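Local coordinates for protein CEL44C (Paenibacillus polymyxa, PDB 2YIH) that hydrolyses internal beta-1,4-glucosidic bonds of xyloglucan and cellulose as a glycoside hydrolase family 44 module of a larger, probably secreted enzyme, at residues V283-E288 / Y359-E364; G29-L34 / A42-G47. The protein carries 8 engineered substitutions. One frame throughout, in Å; residues are numbered along the deposited sequence.

Contact 1. Residues V283-E288 / Y359-E364; sequences VHWYPE and YSYGGE. With BGC (beta-D-glucopyranose), chain B.
Trp285 and Tyr359 lie abreast with their CA atoms 4.9 Å apart, and both chains run in the same direction. The gap then widens, and the CA atoms of Pro287 and Tyr361 are 6.5 Å apart. Backbone hydrogen bonds join Val283 to Ala355 and Thr357, and Trp285 to Ser358. Past these, Trp285 O faces carbon: it is 3.3 Å from Tyr359 CA in a CA-H...O contact and 3.0 Å from Tyr359 CB. Trp285 O and Ser360 O are both buried without a polar partner in the model. The two segments leave the C-terminal ends of strands 280-285 and 353-359, the sixth and seventh strands of the TIM barrel, where this fold places its active site. Pro287 lays CG over one face of the Tyr361 ring, a CH-pi contact of 3.6 Å from CG to the ring centroid. CG is offset toward CE2, and the two side chains cross at about a right angle. Trp285 extends with CG anti to the backbone N (chi1 179°), which brings the NE1 edge of its indole to Tyr361 OH. A water lies in the indole plane and links the pair, 3.2 Å from Trp285 NE1, whose proton it accepts, and 2.7 Å from Tyr361 OH. The Tyr286 ring lies against Tyr359 CA and Ser360 N; the residue also touches a bound glucose, and its OH is hydrogen-bonded to Ser358. Ser360 OG accepts a bond of 3.0 Å from Gly362 N, forming an ST turn. Glu288, bent at chi2, lies beyond the packed residues, and its OE2 accepts bonds from O2 of another bound glucose and from Trp326.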
ATOM      1  N   VAL A 283      -4.965  -4.509   3.942  1.00  7.72           N
ATOM      2  CA  VAL A 283      -4.178  -4.492   5.192  1.00  8.26           C
ATOM      3  C   VAL A 283      -3.050  -3.446   5.174  1.00  7.83           C
ATOM      4  O   VAL A 283      -2.590  -3.005   4.114  1.00  7.81           O
ATOM      5  CB  VAL A 283      -3.556  -5.877   5.481  1.00  8.44           C
ATOM      6  CG1 VAL A 283      -4.646  -6.931   5.638  1.00  8.82           C
ATOM      7  CG2 VAL A 283      -2.563  -6.279   4.394  1.00  8.86           C
ATOM      8  N   HIS A 284      -2.636  -3.037   6.375  1.00  7.69           N
ATOM      9  CA  HIS A 284      -1.366  -2.326   6.567  1.00  7.70           C
ATOM     10  C   HIS A 284      -0.315  -3.275   7.158  1.00  7.73           C
ATOM     11  O   HIS A 284      -0.649  -4.193   7.904  1.00  8.09           O
ATOM     12  CB  HIS A 284      -1.607  -1.134   7.500  1.00  7.36           C
ATOM     13  CG  HIS A 284      -2.574  -0.143   6.923  1.00  7.44           C
ATOM     14  ND1 HIS A 284      -3.041   0.955   7.618  1.00  7.38           N
ATOM     15  CD2 HIS A 284      -3.107  -0.059   5.677  1.00  7.26           C
ATOM     16  CE1 HIS A 284      -3.840   1.661   6.833  1.00  7.62           C
ATOM     17  NE2 HIS A 284      -3.892   1.068   5.646  1.00  7.69           N
ATOM     18  N   TRP A 285       0.943  -3.013   6.845  1.00  8.00           N
ATOM     19  CA  TRP A 285       2.027  -3.897   7.284  1.00  8.34           C
ATOM     20  C   TRP A 285       3.282  -3.089   7.605  1.00  8.69           C
ATOM     21  O   TRP A 285       4.009  -2.651   6.699  1.00  8.75           O
ATOM     22  CB  TRP A 285       2.306  -4.922   6.185  1.00  8.64           C
ATOM     23  CG  TRP A 285       3.419  -5.888   6.516  1.00  9.35           C
ATOM     24  CD1 TRP A 285       4.662  -5.910   5.968  1.00  9.36           C
ATOM     25  CD2 TRP A 285       3.336  -7.036   7.375  1.00  9.77           C
ATOM     26  NE1 TRP A 285       5.389  -6.979   6.474  1.00  9.58           N
ATOM     27  CE2 TRP A 285       4.597  -7.685   7.336  1.00  9.69           C
ATOM     28  CE3 TRP A 285       2.326  -7.572   8.191  1.00 10.10           C
ATOM     29  CZ2 TRP A 285       4.855  -8.883   8.045  1.00 10.33           C
ATOM     30  CZ3 TRP A 285       2.598  -8.772   8.915  1.00 10.73           C
ATOM     31  CH2 TRP A 285       3.852  -9.378   8.857  1.00  9.91           C
ATOM     32  N   TYR A 286       3.512  -2.856   8.900  1.00  8.70           N
ATOM     33  CA  TYR A 286       4.753  -2.255   9.340  1.00  9.65           C
ATOM     34  C   TYR A 286       5.543  -3.362  10.016  1.00  9.65           C
ATOM     35  O   TYR A 286       5.122  -3.884  11.067  1.00 10.09           O
ATOM     36  CB  TYR A 286       4.461  -1.111  10.312  1.00 10.49           C
ATOM     37  CG  TYR A 286       3.640  -0.022   9.677  1.00 11.24           C
ATOM     38  CD1 TYR A 286       4.201   0.829   8.726  1.00 11.54           C
ATOM     39  CD2 TYR A 286       2.277   0.103   9.958  1.00 12.11           C
ATOM     40  CE1 TYR A 286       3.454   1.842   8.158  1.00 12.75           C
ATOM     41  CE2 TYR A 286       1.523   1.120   9.375  1.00 13.26           C
ATOM     42  CZ  TYR A 286       2.145   1.970   8.469  1.00 12.73           C
ATOM     43  OH  TYR A 286       1.441   2.982   7.894  1.00 14.95           O
ATOM     44  N   PRO A 287       6.653  -3.779   9.396  1.00  9.74           N
ATOM     45  CA  PRO A 287       7.426  -4.905   9.947  1.00 10.02           C
ATOM     46  C   PRO A 287       7.718  -4.723  11.436  1.00 10.79           C
ATOM     47  O   PRO A 287       8.059  -3.603  11.876  1.00 10.38           O
ATOM     48  CB  PRO A 287       8.722  -4.884   9.109  1.00  9.86           C
ATOM     49  CG  PRO A 287       8.260  -4.370   7.743  1.00  9.51           C
ATOM     50  CD  PRO A 287       7.146  -3.339   8.071  1.00  9.43           C
ATOM     51  N   GLU A 288       7.515  -5.793  12.213  1.00 10.75           N
ATOM     52  CA  GLU A 288       7.971  -5.849  13.597  1.00 11.12           C
ATOM     53  C   GLU A 288       9.389  -6.399  13.692  1.00 11.43           C
ATOM     54  O   GLU A 288       9.933  -6.506  14.797  1.00 12.61           O
ATOM     55  CB  GLU A 288       7.024  -6.706  14.446  1.00 11.02           C
ATOM     56  CG  GLU A 288       5.618  -6.105  14.584  1.00 11.85           C
ATOM     57  CD  GLU A 288       5.495  -5.095  15.728  1.00 12.82           C
ATOM     58  OE1 GLU A 288       6.528  -4.655  16.276  1.00 13.49           O
ATOM     59  OE2 GLU A 288       4.354  -4.755  16.099  1.00 13.86           O
ATOM     60  N   TYR A 359       2.520   0.817   4.314  1.00  7.31           N
ATOM     61  CA  TYR A 359       3.653   0.001   4.778  1.00  7.65           C
ATOM     62  C   TYR A 359       4.941   0.790   4.637  1.00  7.99           C
ATOM     63  O   TYR A 359       5.029   1.713   3.828  1.00  8.71           O
ATOM     64  CB  TYR A 359       3.739  -1.316   3.975  1.00  7.46           C
ATOM     65  CG  TYR A 359       4.264  -1.176   2.537  1.00  7.11           C
ATOM     66  CD1 TYR A 359       3.414  -0.796   1.488  1.00  7.23           C
ATOM     67  CD2 TYR A 359       5.605  -1.437   2.251  1.00  6.93           C
ATOM     68  CE1 TYR A 359       3.907  -0.651   0.184  1.00  6.89           C
ATOM     69  CE2 TYR A 359       6.094  -1.326   0.966  1.00  7.17           C
ATOM     70  CZ  TYR A 359       5.252  -0.943  -0.057  1.00  7.01           C
ATOM     71  OH  TYR A 359       5.746  -0.885  -1.348  1.00  7.62           O
ATOM     72  N   SER A 360       5.978   0.340   5.326  1.00  8.23           N
ATOM     73  CA  SER A 360       7.317   0.927   5.190  1.00  8.44           C
ATOM     74  C   SER A 360       8.286  -0.017   5.864  1.00  8.49           C
ATOM     75  O   SER A 360       7.939  -0.627   6.884  1.00  9.29           O
ATOM     76  CB  SER A 360       7.396   2.283   5.923  1.00  8.99           C
ATOM     77  OG  SER A 360       8.756   2.707   5.974  1.00  8.98           O
ATOM     78  N   TYR A 361       9.508  -0.072   5.341  1.00  8.61           N
ATOM     79  CA  TYR A 361      10.587  -0.852   5.933  1.00  8.59           C
ATOM     80  C   TYR A 361      11.604   0.046   6.654  1.00  8.72           C
ATOM     81  O   TYR A 361      12.666  -0.423   7.080  1.00  8.83           O
ATOM     82  CB  TYR A 361      11.248  -1.741   4.854  1.00  8.91           C
ATOM     83  CG  TYR A 361      10.403  -2.946   4.571  1.00  8.93           C
ATOM     84  CD1 TYR A 361       9.160  -2.815   3.917  1.00  8.99           C
ATOM     85  CD2 TYR A 361      10.775  -4.199   5.044  1.00  8.79           C
ATOM     86  CE1 TYR A 361       8.289  -3.899   3.762  1.00  8.77           C
ATOM     87  CE2 TYR A 361       9.919  -5.322   4.872  1.00  9.00           C
ATOM     88  CZ  TYR A 361       8.679  -5.146   4.233  1.00  8.84           C
ATOM     89  OH  TYR A 361       7.829  -6.213   4.083  1.00  8.87           O
ATOM     90  N   GLY A 362      11.278   1.332   6.790  1.00  8.58           N
ATOM     91  CA  GLY A 362      12.177   2.262   7.482  1.00  8.53           C
ATOM     92  C   GLY A 362      13.497   2.472   6.711  1.00  8.81           C
ATOM     93  O   GLY A 362      13.604   2.135   5.528  1.00  8.46           O
ATOM     94  N   GLY A 363      14.483   3.073   7.365  1.00  8.87           N
ATOM     95  CA  GLY A 363      15.760   3.360   6.680  1.00  8.88           C
ATOM     96  C   GLY A 363      15.572   4.222   5.437  1.00  8.89           C
ATOM     97  O   GLY A 363      16.216   3.989   4.397  1.00  9.06           O
ATOM     98  N   GLU A 364      14.745   5.262   5.572  1.00  9.05           N
ATOM     99  CA  GLU A 364      14.253   6.035   4.425  1.00  9.30           C
ATOM    100  C   GLU A 364      15.378   6.716   3.673  1.00  8.94           C
ATOM    101  O   GLU A 364      15.271   6.954   2.486  1.00  9.16           O
ATOM    102  CB  GLU A 364      13.247   7.101   4.902  1.00  9.47           C
ATOM    103  CG  GLU A 364      11.992   6.489   5.513  1.00  9.83           C
ATOM    104  CD  GLU A 364      12.108   6.136   7.006  1.00 10.15           C
ATOM    105  OE1 GLU A 364      13.190   6.254   7.621  1.00 10.75           O
ATOM    106  OE2 GLU A 364      11.092   5.694   7.556  1.00 10.18           O
TER
HETATM  107  C2  BGC B   4       2.404  -1.912  17.151  1.00 24.49           C
HETATM  108  C3  BGC B   4       2.349  -0.401  16.955  1.00 24.81           C
HETATM  109  C4  BGC B   4       0.888   0.108  16.990  1.00 23.48           C
HETATM  110  C5  BGC B   4       0.288  -0.416  18.297  1.00 23.18           C
HETATM  111  C6  BGC B   4      -1.155   0.007  18.554  1.00 23.96           C
HETATM  112  C1  BGC B   4       1.670  -2.342  18.402  1.00 23.66           C
HETATM  113  O2  BGC B   4       3.753  -2.393  17.263  1.00 26.09           O
HETATM  114  O3  BGC B   4       2.893  -0.128  15.669  1.00 25.97           O
HETATM  115  O4  BGC B   4       0.824   1.549  16.833  1.00 23.34           O
HETATM  116  O5  BGC B   4       0.321  -1.854  18.342  1.00 22.80           O
HETATM  117  O6  BGC B   4      -1.519  -0.423  19.867  1.00 26.30           O
HETATM  118  O   HOH W   1       8.259  -8.169   5.951  1.00  8.58           O

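Contact 2. Residues G29-L34 / A42-G47; sequences GTNQDL and ARRLGG. With EDO (1,2-ethanediol), chain L.
Arg43 and Asp33 form a two-pronged salt bridge. The guanidinium approaches side-on: NE reaches Asp33 OD1 at 2.9 Å, and NH2 reaches Asp33 OD2, also at 2.9 Å. Both oxygens use their syn lone pairs. The two flat groups are nearly coplanar, 17° apart, and the bond from NE is almost straight. A bend at chi3 (67°) turns the Arg43 guanidinium toward the carboxylate. Its remaining nitrogen, NH1, is bonded to Phe95 O and Ser99 OG of helix 90-102. Arg44 and Asn31 make the second polar pair, lying side by side and pointing the same way. Arg44 NH1 donates to Asn31 OD1 at 2.7 Å. The amide and guanidinium planes are nearly perpendicular; OD1 lies in the guanidinium plane, while NH1 is tilted out of the amide plane. Asn31 ND2 donates to Tyr390 O and Thr357 O, and these bonds help fix the turn of the amide. A water near Asn31 OD1 and Arg44 O accepts from Gly46 N.

Strands 29-30 and 42-45 are the first two parallel strands of the TIM barrel. Thr30 carries the backbone pairing at both ends: its N donates to Ala42 O at 3.1 Å, and its O accepts from Arg44 N at 3.0 Å. Arg43 shares a face of the sheet with Thr30, on the side of helix 90-102. Thr30 OG1 reaches past the strand end to donate to Gln32 O at 2.8 Å. In the packing across the strands, Ala42 CB rests 4.1 Å from Gly29 CA. Within 42-47 the chain folds back, and Gly46 CA covers one face of the Arg44 guanidinium, 3.7 Å above its plane.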
ATOM      1  N   GLY A  29       2.788   2.318  -5.776  1.00  8.85           N
ATOM      2  CA  GLY A  29       1.782   3.209  -5.253  1.00  8.62           C
ATOM      3  C   GLY A  29       2.262   3.863  -3.995  1.00  8.29           C
ATOM      4  O   GLY A  29       3.159   3.358  -3.318  1.00  8.87           O
ATOM      5  N   THR A  30       1.612   4.960  -3.636  1.00  8.37           N
ATOM      6  CA  THR A  30       2.039   5.649  -2.429  1.00  9.06           C
ATOM      7  C   THR A  30       0.861   6.300  -1.725  1.00  8.42           C
ATOM      8  O   THR A  30      -0.249   6.373  -2.276  1.00  8.23           O
ATOM      9  CB  THR A  30       3.161   6.682  -2.740  1.00  9.62           C
ATOM     10  OG1 THR A  30       3.770   7.110  -1.495  1.00 11.05           O
ATOM     11  CG2 THR A  30       2.567   7.886  -3.522  1.00  9.73           C
ATOM     12  N   ASN A  31       1.119   6.709  -0.481  1.00  8.06           N
ATOM     13  CA  ASN A  31       0.221   7.572   0.272  1.00  8.27           C
ATOM     14  C   ASN A  31       0.659   9.007   0.052  1.00  8.26           C
ATOM     15  O   ASN A  31       0.186   9.655  -0.879  1.00  8.90           O
ATOM     16  CB  ASN A  31       0.256   7.174   1.758  1.00  7.73           C
ATOM     17  CG  ASN A  31      -0.597   5.960   2.019  1.00  8.21           C
ATOM     18  OD1 ASN A  31      -1.822   6.084   2.120  1.00  8.33           O
ATOM     19  ND2 ASN A  31       0.019   4.777   2.068  1.00  7.81           N
ATOM     20  N   GLN A  32       1.652   9.463   0.815  1.00  8.81           N
ATOM     21  CA  GLN A  32       2.213  10.801   0.564  1.00  9.05           C
ATOM     22  C   GLN A  32       2.922  10.797  -0.762  1.00  9.29           C
ATOM     23  O   GLN A  32       3.675   9.860  -1.065  1.00  9.84           O
ATOM     24  CB  GLN A  32       3.243  11.151   1.651  1.00  9.61           C
ATOM     25  CG  GLN A  32       2.639  11.196   3.067  1.00 10.28           C
ATOM     26  CD  GLN A  32       2.716   9.865   3.773  1.00 10.07           C
ATOM     27  OE1 GLN A  32       2.935   8.818   3.160  1.00 10.77           O
ATOM     28  NE2 GLN A  32       2.573   9.901   5.097  1.00 11.40           N
ATOM     29  N   ASP A  33       2.707  11.815  -1.589  1.00  9.38           N
ATOM     30  CA  ASP A  33       3.591  11.944  -2.739  1.00  9.52           C
ATOM     31  C   ASP A  33       5.044  12.119  -2.305  1.00  9.68           C
ATOM     32  O   ASP A  33       5.320  12.786  -1.305  1.00  9.77           O
ATOM     33  CB  ASP A  33       3.154  13.110  -3.634  1.00 10.50           C
ATOM     34  CG  ASP A  33       1.771  12.897  -4.206  1.00 11.19           C
ATOM     35  OD1 ASP A  33       1.490  11.768  -4.662  1.00 12.03           O
ATOM     36  OD2 ASP A  33       1.016  13.874  -4.251  1.00 12.00           O
ATOM     37  N   LEU A  34       5.973  11.523  -3.044  1.00  9.32           N
ATOM     38  CA  LEU A  34       7.413  11.635  -2.722  1.00 10.10           C
ATOM     39  C   LEU A  34       8.056  12.758  -3.548  1.00 10.16           C
ATOM     40  O   LEU A  34       7.531  13.882  -3.563  1.00 10.74           O
ATOM     41  CB  LEU A  34       8.117  10.267  -2.880  1.00 10.33           C
ATOM     42  CG  LEU A  34       7.506   9.157  -2.003  1.00 10.63           C
ATOM     43  CD1 LEU A  34       8.192   7.784  -2.227  1.00 11.08           C
ATOM     44  CD2 LEU A  34       7.591   9.514  -0.514  1.00 11.59           C
ATOM     45  N   ALA A  42      -0.414   4.465  -8.661  1.00  7.36           N
ATOM     46  CA  ALA A  42      -1.545   4.469  -7.722  1.00  7.13           C
ATOM     47  C   ALA A  42      -1.285   5.445  -6.579  1.00  6.80           C
ATOM     48  O   ALA A  42      -0.193   5.499  -6.050  1.00  6.87           O
ATOM     49  CB  ALA A  42      -1.794   3.041  -7.150  1.00  7.17           C
ATOM     50  N   ARG A  43      -2.312   6.199  -6.203  1.00  6.92           N
ATOM     51  CA  ARG A  43      -2.218   7.136  -5.072  1.00  6.75           C
ATOM     52  C   ARG A  43      -3.366   6.879  -4.116  1.00  7.08           C
ATOM     53  O   ARG A  43      -4.492   6.639  -4.566  1.00  7.64           O
ATOM     54  CB  ARG A  43      -2.245   8.591  -5.604  1.00  6.88           C
ATOM     55  CG  ARG A  43      -0.988   8.877  -6.447  1.00  6.98           C
ATOM     56  CD  ARG A  43      -1.017  10.274  -7.102  1.00  6.95           C
ATOM     57  NE  ARG A  43      -0.932  11.373  -6.128  1.00  7.59           N
ATOM     58  CZ  ARG A  43      -1.894  12.267  -5.928  1.00  7.47           C
ATOM     59  NH1 ARG A  43      -3.088  12.111  -6.497  1.00  7.83           N
ATOM     60  NH2 ARG A  43      -1.683  13.292  -5.127  1.00  8.22           N
ATOM     61  N   ARG A  44      -3.114   6.970  -2.803  1.00  7.22           N
ATOM     62  CA  ARG A  44      -4.150   6.728  -1.794  1.00  6.93           C
ATOM     63  C   ARG A  44      -4.300   7.982  -0.953  1.00  7.22           C
ATOM     64  O   ARG A  44      -3.306   8.566  -0.530  1.00  7.45           O
ATOM     65  CB  ARG A  44      -3.713   5.591  -0.870  1.00  6.95           C
ATOM     66  CG  ARG A  44      -4.606   5.403   0.389  1.00  6.69           C
ATOM     67  CD  ARG A  44      -4.233   4.080   1.029  1.00  6.39           C
ATOM     68  NE  ARG A  44      -5.038   3.785   2.234  1.00  6.52           N
ATOM     69  CZ  ARG A  44      -4.645   4.017   3.482  1.00  6.51           C
ATOM     70  NH1 ARG A  44      -3.546   4.746   3.737  1.00  6.57           N
ATOM     71  NH2 ARG A  44      -5.411   3.582   4.502  1.00  6.34           N
ATOM     72  N   LEU A  45      -5.554   8.327  -0.651  1.00  7.07           N
ATOM     73  CA  LEU A  45      -5.852   9.373   0.330  1.00  7.33           C
ATOM     74  C   LEU A  45      -6.449   8.623   1.536  1.00  7.58           C
ATOM     75  O   LEU A  45      -7.636   8.271   1.538  1.00  8.07           O
ATOM     76  CB  LEU A  45      -6.842  10.393  -0.254  1.00  7.46           C
ATOM     77  CG  LEU A  45      -7.239  11.517   0.717  1.00  7.75           C
ATOM     78  CD1 LEU A  45      -6.030  12.362   1.092  1.00  8.13           C
ATOM     79  CD2 LEU A  45      -8.312  12.386   0.090  1.00  7.60           C
ATOM     80  N   GLY A  46      -5.620   8.402   2.533  1.00  7.55           N
ATOM     81  CA  GLY A  46      -6.025   7.552   3.665  1.00  7.86           C
ATOM     82  C   GLY A  46      -5.148   7.764   4.855  1.00  8.44           C
ATOM     83  O   GLY A  46      -4.475   8.772   4.946  1.00  9.62           O
ATOM     84  N   GLY A  47      -5.257   6.870   5.837  1.00  8.17           N
ATOM     85  CA  GLY A  47      -4.582   7.073   7.106  1.00  8.32           C
ATOM     86  C   GLY A  47      -5.429   7.768   8.155  1.00  8.29           C
ATOM     87  O   GLY A  47      -6.609   8.028   7.946  1.00  9.09           O
TER
HETATM   88  C1  EDO L1529      -3.941  11.943   4.531  0.80 20.96           C
HETATM   89  O1  EDO L1529      -4.446  11.226   5.666  0.80 22.65           O
HETATM   90  C2  EDO L1529      -2.744  12.748   5.020  0.80 19.51           C
HETATM   91  O2  EDO L1529      -1.696  11.842   5.362  0.80 20.47           O
HETATM   92  O   HOH W   2      -2.735   8.758   2.130  1.00  8.92           O

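How the contacts relate
Contact 2 comes first along the chain. It closes the short loop of residues 35-41 and pairs the first barrel strand with the second. Contact 1 opens much later. It brings strand 280-285 and the segment after strand 353-359 together across 70 intervening residues that include several helices. The two are in series and neither nest nor cross. Their centres are 14 Å apart in one closed sheet, and strand 387-390 lies between strands 353-359 and 29-30. Side chains from the two contacts also meet directly: Arg44 NH2 packs 3.2 Å from His284 NE2. Contact 1 reaches the bound glucan through Tyr286 and Glu288, whereas contact 2 lies away from the annotated sites.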